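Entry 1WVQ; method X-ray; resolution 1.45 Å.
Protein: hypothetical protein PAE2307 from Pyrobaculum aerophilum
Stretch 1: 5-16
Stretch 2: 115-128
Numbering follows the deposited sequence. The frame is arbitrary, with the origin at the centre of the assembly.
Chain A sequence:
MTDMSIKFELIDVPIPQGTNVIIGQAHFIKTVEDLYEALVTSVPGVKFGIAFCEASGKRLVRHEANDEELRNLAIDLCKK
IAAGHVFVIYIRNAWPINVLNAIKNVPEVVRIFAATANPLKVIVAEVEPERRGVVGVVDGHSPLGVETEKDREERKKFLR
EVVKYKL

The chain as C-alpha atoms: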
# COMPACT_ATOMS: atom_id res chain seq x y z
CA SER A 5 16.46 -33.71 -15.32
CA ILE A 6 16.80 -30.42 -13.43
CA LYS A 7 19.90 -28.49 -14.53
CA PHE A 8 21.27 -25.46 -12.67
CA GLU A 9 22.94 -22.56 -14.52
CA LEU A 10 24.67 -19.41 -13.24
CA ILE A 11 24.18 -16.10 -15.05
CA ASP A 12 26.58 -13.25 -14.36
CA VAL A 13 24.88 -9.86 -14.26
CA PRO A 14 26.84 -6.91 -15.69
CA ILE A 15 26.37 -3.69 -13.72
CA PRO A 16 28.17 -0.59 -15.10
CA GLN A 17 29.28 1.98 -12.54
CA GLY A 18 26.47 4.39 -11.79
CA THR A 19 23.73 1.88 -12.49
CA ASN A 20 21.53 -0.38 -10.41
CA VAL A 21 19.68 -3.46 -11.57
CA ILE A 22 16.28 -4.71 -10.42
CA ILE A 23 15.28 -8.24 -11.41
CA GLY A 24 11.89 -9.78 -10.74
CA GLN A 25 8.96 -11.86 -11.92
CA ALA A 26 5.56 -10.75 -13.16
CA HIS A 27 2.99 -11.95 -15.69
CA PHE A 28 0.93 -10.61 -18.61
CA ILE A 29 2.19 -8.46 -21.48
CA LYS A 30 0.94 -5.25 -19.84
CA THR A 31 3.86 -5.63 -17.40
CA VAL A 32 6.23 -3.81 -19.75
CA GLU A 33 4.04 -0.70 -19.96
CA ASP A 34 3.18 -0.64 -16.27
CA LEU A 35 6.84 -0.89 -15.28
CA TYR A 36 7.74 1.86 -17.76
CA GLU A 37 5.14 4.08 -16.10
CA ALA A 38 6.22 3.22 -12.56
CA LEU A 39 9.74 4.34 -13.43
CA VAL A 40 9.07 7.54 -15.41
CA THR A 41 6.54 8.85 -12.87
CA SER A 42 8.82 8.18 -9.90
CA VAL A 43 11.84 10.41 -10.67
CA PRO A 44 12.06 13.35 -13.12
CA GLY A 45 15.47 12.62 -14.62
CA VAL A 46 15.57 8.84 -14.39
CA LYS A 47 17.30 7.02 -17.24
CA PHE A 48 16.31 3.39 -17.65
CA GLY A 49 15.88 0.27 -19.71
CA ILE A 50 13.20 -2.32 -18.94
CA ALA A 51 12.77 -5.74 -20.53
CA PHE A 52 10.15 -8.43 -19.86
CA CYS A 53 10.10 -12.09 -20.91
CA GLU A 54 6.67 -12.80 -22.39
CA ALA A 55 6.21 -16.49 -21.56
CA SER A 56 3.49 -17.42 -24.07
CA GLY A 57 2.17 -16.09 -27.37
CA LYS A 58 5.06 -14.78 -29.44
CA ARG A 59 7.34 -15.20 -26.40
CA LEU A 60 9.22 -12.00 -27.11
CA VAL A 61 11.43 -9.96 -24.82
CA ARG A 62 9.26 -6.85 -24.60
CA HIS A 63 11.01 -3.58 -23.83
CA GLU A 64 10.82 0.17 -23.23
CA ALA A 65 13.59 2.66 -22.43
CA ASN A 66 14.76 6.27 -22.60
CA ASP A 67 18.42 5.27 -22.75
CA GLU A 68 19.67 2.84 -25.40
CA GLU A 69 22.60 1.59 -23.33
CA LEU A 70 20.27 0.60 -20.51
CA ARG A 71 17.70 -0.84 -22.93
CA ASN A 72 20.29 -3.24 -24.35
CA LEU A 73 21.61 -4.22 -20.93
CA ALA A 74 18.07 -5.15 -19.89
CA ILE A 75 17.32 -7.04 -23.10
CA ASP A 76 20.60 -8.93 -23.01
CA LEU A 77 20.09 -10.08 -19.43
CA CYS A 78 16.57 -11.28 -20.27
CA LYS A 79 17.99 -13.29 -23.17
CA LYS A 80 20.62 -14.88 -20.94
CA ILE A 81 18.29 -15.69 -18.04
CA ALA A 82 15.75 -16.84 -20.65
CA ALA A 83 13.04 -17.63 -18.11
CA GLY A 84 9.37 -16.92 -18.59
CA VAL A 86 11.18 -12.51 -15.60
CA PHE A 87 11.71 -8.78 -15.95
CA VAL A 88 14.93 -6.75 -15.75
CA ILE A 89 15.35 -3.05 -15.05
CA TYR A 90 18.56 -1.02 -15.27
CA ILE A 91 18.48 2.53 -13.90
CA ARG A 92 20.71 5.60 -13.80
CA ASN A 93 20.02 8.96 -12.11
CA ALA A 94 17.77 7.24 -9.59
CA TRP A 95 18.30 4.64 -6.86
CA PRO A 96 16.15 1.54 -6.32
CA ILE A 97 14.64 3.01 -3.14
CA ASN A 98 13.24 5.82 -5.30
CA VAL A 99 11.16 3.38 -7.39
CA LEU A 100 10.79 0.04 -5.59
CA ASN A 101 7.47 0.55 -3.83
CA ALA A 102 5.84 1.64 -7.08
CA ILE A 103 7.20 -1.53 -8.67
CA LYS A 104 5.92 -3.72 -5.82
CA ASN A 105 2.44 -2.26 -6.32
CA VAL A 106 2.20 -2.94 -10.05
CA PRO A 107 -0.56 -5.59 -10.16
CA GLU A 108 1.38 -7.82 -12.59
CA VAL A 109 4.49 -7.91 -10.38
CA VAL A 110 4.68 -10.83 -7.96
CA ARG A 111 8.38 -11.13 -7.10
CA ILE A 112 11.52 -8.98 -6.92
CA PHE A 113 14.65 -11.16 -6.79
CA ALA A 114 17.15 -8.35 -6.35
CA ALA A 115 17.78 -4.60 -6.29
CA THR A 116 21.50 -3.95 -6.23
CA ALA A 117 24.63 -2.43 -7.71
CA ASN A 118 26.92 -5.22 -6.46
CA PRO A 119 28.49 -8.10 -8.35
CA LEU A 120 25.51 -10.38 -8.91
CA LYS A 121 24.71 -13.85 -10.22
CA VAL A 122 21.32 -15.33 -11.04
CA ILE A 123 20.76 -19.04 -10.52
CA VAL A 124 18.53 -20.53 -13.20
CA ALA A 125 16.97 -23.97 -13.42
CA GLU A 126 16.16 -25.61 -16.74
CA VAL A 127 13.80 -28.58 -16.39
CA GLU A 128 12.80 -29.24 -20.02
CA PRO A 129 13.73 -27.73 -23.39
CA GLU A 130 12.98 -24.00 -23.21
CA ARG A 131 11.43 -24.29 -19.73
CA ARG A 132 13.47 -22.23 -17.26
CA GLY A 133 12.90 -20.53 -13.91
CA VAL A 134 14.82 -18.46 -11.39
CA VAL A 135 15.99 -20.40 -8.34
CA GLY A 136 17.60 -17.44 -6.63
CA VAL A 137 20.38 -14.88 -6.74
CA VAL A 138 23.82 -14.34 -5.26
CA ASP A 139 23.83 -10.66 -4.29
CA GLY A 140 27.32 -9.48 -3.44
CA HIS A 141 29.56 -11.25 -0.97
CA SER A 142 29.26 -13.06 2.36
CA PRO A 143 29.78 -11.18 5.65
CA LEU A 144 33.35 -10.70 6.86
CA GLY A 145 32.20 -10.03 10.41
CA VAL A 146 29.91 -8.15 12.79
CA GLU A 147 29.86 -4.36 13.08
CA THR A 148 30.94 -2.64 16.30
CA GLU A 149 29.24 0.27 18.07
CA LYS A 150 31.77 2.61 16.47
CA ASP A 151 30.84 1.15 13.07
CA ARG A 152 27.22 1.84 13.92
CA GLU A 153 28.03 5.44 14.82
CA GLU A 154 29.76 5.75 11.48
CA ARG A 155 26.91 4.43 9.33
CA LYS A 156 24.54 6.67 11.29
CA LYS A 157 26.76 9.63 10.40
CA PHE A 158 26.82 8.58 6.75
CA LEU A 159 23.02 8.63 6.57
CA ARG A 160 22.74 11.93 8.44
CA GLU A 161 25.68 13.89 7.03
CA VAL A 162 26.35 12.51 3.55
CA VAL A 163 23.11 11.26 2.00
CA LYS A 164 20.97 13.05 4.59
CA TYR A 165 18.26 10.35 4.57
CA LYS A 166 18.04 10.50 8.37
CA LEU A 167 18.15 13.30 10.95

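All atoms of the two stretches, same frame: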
# COMPACT_ATOMS: atom_id res chain seq x y z
N SER A 5 17.15 -34.09 -16.59
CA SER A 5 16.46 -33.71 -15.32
C SER A 5 16.57 -32.20 -15.06
O SER A 5 16.56 -31.40 -15.99
CB SER A 5 17.07 -34.48 -14.14
OG SER A 5 18.47 -34.30 -14.09
N ILE A 6 16.68 -31.83 -13.79
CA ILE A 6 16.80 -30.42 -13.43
C ILE A 6 18.26 -29.96 -13.46
O ILE A 6 19.10 -30.44 -12.69
CB ILE A 6 16.21 -30.18 -12.03
CG1 ILE A 6 16.80 -31.19 -11.05
CG2 ILE A 6 14.70 -30.32 -12.08
CD1 ILE A 6 16.09 -31.26 -9.73
N LYS A 7 18.55 -29.03 -14.37
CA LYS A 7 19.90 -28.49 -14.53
C LYS A 7 20.00 -27.06 -14.01
O LYS A 7 19.17 -26.22 -14.33
CB LYS A 7 20.31 -28.52 -16.00
CG LYS A 7 20.84 -29.86 -16.49
CD LYS A 7 19.77 -30.77 -17.09
CE LYS A 7 20.40 -32.06 -17.60
NZ LYS A 7 19.46 -32.94 -18.37
N PHE A 8 21.04 -26.79 -13.22
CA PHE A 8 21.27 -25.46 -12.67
C PHE A 8 22.34 -24.71 -13.45
O PHE A 8 23.41 -25.26 -13.75
CB PHE A 8 21.67 -25.56 -11.20
CG PHE A 8 20.60 -26.13 -10.33
CD1 PHE A 8 19.42 -25.42 -10.11
CD2 PHE A 8 20.75 -27.38 -9.74
CE1 PHE A 8 18.41 -25.95 -9.32
CE2 PHE A 8 19.75 -27.92 -8.94
CZ PHE A 8 18.58 -27.20 -8.73
N GLU A 9 22.05 -23.45 -13.77
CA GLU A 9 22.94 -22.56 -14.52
C GLU A 9 23.16 -21.28 -13.73
O GLU A 9 22.28 -20.84 -12.98
CB GLU A 9 22.28 -22.15 -15.85
CG GLU A 9 22.70 -22.89 -17.10
CD GLU A 9 21.98 -22.36 -18.33
OE1 GLU A 9 21.99 -21.13 -18.56
OE2 GLU A 9 21.39 -23.17 -19.08
N LEU A 10 24.34 -20.67 -13.90
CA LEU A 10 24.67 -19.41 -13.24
C LEU A 10 24.80 -18.32 -14.30
O LEU A 10 25.52 -18.50 -15.29
CB LEU A 10 25.98 -19.51 -12.45
CG LEU A 10 26.01 -20.33 -11.16
CD1 LEU A 10 27.38 -20.15 -10.50
CD2 LEU A 10 24.91 -19.86 -10.22
N ILE A 11 24.12 -17.20 -14.10
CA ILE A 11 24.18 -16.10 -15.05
C ILE A 11 24.83 -14.90 -14.39
O ILE A 11 24.34 -14.42 -13.37
CB ILE A 11 22.77 -15.70 -15.54
CG1 ILE A 11 22.08 -16.88 -16.24
CG2 ILE A 11 22.86 -14.50 -16.46
CD1 ILE A 11 22.78 -17.37 -17.49
N ASP A 12 25.92 -14.40 -14.95
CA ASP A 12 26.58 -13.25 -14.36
C ASP A 12 25.87 -12.00 -14.84
O ASP A 12 25.58 -11.86 -16.02
CB ASP A 12 28.05 -13.18 -14.77
CG ASP A 12 28.77 -12.02 -14.12
OD1 ASP A 12 28.94 -12.05 -12.88
OD2 ASP A 12 29.14 -11.07 -14.85
N VAL A 13 25.58 -11.09 -13.91
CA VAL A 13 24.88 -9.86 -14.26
C VAL A 13 25.81 -8.66 -14.33
O VAL A 13 26.40 -8.25 -13.33
CB VAL A 13 23.78 -9.56 -13.22
CG1 VAL A 13 23.03 -8.29 -13.62
CG2 VAL A 13 22.82 -10.74 -13.11
N PRO A 14 25.97 -8.07 -15.53
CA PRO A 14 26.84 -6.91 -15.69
C PRO A 14 26.18 -5.67 -15.09
O PRO A 14 25.01 -5.40 -15.34
CB PRO A 14 26.97 -6.76 -17.21
CG PRO A 14 26.64 -8.11 -17.74
CD PRO A 14 25.51 -8.56 -16.85
N ILE A 15 26.92 -4.90 -14.30
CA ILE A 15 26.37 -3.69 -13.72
C ILE A 15 27.38 -2.55 -13.85
O ILE A 15 28.31 -2.44 -13.04
CB ILE A 15 25.98 -3.86 -12.23
CG1 ILE A 15 24.98 -5.02 -12.07
CG2 ILE A 15 25.36 -2.58 -11.70
CD1 ILE A 15 24.54 -5.26 -10.64
N PRO A 16 27.24 -1.72 -14.89
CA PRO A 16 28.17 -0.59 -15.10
C PRO A 16 28.13 0.36 -13.91
O PRO A 16 27.11 0.47 -13.23
CB PRO A 16 27.63 0.06 -16.37
CG PRO A 16 27.00 -1.07 -17.11
CD PRO A 16 26.28 -1.82 -16.00
N ALA A 115 17.67 -6.03 -6.01
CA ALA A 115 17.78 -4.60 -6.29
C ALA A 115 19.18 -4.35 -5.77
O ALA A 115 19.42 -4.37 -4.56
CB ALA A 115 16.75 -3.81 -5.49
N THR A 116 20.13 -4.12 -6.67
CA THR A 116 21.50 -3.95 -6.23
C THR A 116 22.42 -3.34 -7.27
O THR A 116 22.05 -3.18 -8.44
CB THR A 116 22.07 -5.33 -5.83
OG1 THR A 116 23.33 -5.18 -5.16
CG2 THR A 116 22.25 -6.20 -7.07
N ALA A 117 23.62 -2.99 -6.83
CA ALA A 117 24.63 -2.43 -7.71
C ALA A 117 25.91 -3.24 -7.52
O ALA A 117 26.96 -2.90 -8.06
CB ALA A 117 24.88 -0.96 -7.36
N ASN A 118 25.80 -4.33 -6.75
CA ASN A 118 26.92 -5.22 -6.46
C ASN A 118 27.11 -6.32 -7.48
O ASN A 118 26.25 -6.56 -8.32
CB ASN A 118 26.71 -5.95 -5.13
CG ASN A 118 26.61 -5.03 -3.97
OD1 ASN A 118 27.33 -4.04 -3.90
ND2 ASN A 118 25.73 -5.35 -3.03
N PRO A 119 28.27 -7.01 -7.41
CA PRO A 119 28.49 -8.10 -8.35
C PRO A 119 27.29 -9.00 -8.06
O PRO A 119 26.90 -9.16 -6.90
CB PRO A 119 29.80 -8.70 -7.86
CG PRO A 119 30.54 -7.50 -7.39
CD PRO A 119 29.48 -6.73 -6.62
N LEU A 120 26.70 -9.57 -9.10
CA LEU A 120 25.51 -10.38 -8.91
C LEU A 120 25.43 -11.54 -9.88
O LEU A 120 25.84 -11.43 -11.04
CB LEU A 120 24.28 -9.47 -9.08
CG LEU A 120 22.87 -10.05 -9.12
CD1 LEU A 120 22.40 -10.46 -7.73
CD2 LEU A 120 21.94 -8.99 -9.69
N LYS A 121 24.90 -12.66 -9.40
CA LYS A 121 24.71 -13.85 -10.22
C LYS A 121 23.27 -14.29 -10.05
O LYS A 121 22.68 -14.13 -8.97
CB LYS A 121 25.62 -14.99 -9.77
CG LYS A 121 27.11 -14.68 -9.76
CD LYS A 121 27.68 -14.63 -11.16
CE LYS A 121 29.20 -14.58 -11.12
NZ LYS A 121 29.78 -14.63 -12.48
N VAL A 122 22.68 -14.83 -11.11
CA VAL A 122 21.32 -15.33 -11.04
C VAL A 122 21.40 -16.83 -11.26
O VAL A 122 22.06 -17.28 -12.19
CB VAL A 122 20.43 -14.73 -12.16
CG1 VAL A 122 19.03 -15.31 -12.08
CG2 VAL A 122 20.38 -13.23 -12.04
N ILE A 123 20.76 -17.59 -10.39
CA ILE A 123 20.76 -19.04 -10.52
C ILE A 123 19.49 -19.44 -11.26
O ILE A 123 18.38 -19.15 -10.82
CB ILE A 123 20.77 -19.76 -9.15
CG1 ILE A 123 21.96 -19.27 -8.32
CG2 ILE A 123 20.87 -21.28 -9.36
CD1 ILE A 123 21.96 -19.80 -6.90
N VAL A 124 19.66 -20.11 -12.39
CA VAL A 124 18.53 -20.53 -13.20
C VAL A 124 18.44 -22.05 -13.30
O VAL A 124 19.45 -22.75 -13.35
CB VAL A 124 18.65 -19.94 -14.63
CG1 VAL A 124 17.47 -20.38 -15.49
CG2 VAL A 124 18.70 -18.42 -14.54
N ALA A 125 17.21 -22.55 -13.30
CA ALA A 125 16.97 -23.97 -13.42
C ALA A 125 16.26 -24.24 -14.74
O ALA A 125 15.29 -23.57 -15.09
CB ALA A 125 16.12 -24.47 -12.26
N GLU A 126 16.78 -25.21 -15.49
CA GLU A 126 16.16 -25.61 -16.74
C GLU A 126 15.68 -27.03 -16.47
O GLU A 126 16.47 -27.90 -16.08
CB GLU A 126 17.16 -25.58 -17.89
CG GLU A 126 16.49 -25.81 -19.24
CD GLU A 126 17.41 -25.55 -20.43
OE1 GLU A 126 18.00 -24.45 -20.51
OE2 GLU A 126 17.53 -26.46 -21.29
N VAL A 127 14.39 -27.27 -16.66
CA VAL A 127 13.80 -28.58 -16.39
C VAL A 127 13.42 -29.36 -17.64
O VAL A 127 13.36 -30.59 -17.61
CB VAL A 127 12.56 -28.42 -15.47
CG1 VAL A 127 12.96 -27.73 -14.16
CG2 VAL A 127 11.47 -27.63 -16.19
N GLU A 128 13.18 -28.65 -18.73
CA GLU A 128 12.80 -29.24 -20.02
C GLU A 128 13.27 -28.26 -21.09
O GLU A 128 13.61 -27.12 -20.78
CB GLU A 128 11.28 -29.40 -20.11
CG GLU A 128 10.72 -30.54 -19.28
CD GLU A 128 9.20 -30.57 -19.28
OE1 GLU A 128 8.59 -30.23 -20.32
OE2 GLU A 128 8.62 -30.96 -18.25
O HOH W 1 28.20 -9.40 -11.60

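Strands running from Lys7 and from Leu120, more than a hundred positions apart in sequence, lie antiparallel, their N-to-C directions differing by 153°. Paired backbone hydrogen bonds set the register: Lys7 N to Glu126 O is 2.9 Å and Glu126 N to Lys7 O 2.8 Å, and the same reciprocal pattern joins Glu9 with Val124 and Ile11 with Val122. Between these pairs the carbonyls also receive CA-H contacts, as from Lys121 CA to Ile11 O at 3.2 Å, so the backbones leave little space between them.

Side chains alternate between two faces. On one, Ile11, Val13, Leu120, Val122 and Val124 form an apolar patch. The beta-branched residues suit extended backbone, and their methyls interlock: Val13 CG2 sits 3.6 Å from Val122 CG2 and 3.9 Å from Leu120 CD2, while Ile11 CG1 reaches diagonally across to 4.1 Å from Val124 CG2. Farther along this face the character turns polar, and Glu9 OE2 lies 3.9 Å from Glu126 OE1, a proximity of like charges; both oxygens find partners elsewhere in the structure.

On the other face, small Ala125 leaves room beside its methyl for the Phe8 ring, with Phe8 CE1 4.0 Å from Ala125 CB. Leu10 (m, t) bends its end inward, bringing Leu10 CD2 to 3.6 Å from Ile123 CG1. Next to Leu10 on this face, Asp12 pairs with Lys121, which curls back through two m torsions before extending, and Lys121 NZ forms a 2.7 Å salt bridge with Asp12 OD1. Water 1 lies 3.0 Å from Asp12 OD1 and 2.7 Å from Val13 O, and accepts from Leu120 N at 2.9 Å, linking the strands.

Beyond the ladder, Ile15 points toward the loop at 117-119 and its flanks and fills the hollow there: Ile15 CD1 lies 3.2 Å from Asn118 O and 4.5 Å from Leu120 CB. Asn118 N, bonded to Thr116 OG1 at 3.1 Å, braces this loop. Altogether 948 Å² is buried, both sides summed; Val13, Leu120, Val122, Ile123, Val124 and Ala125 are buried.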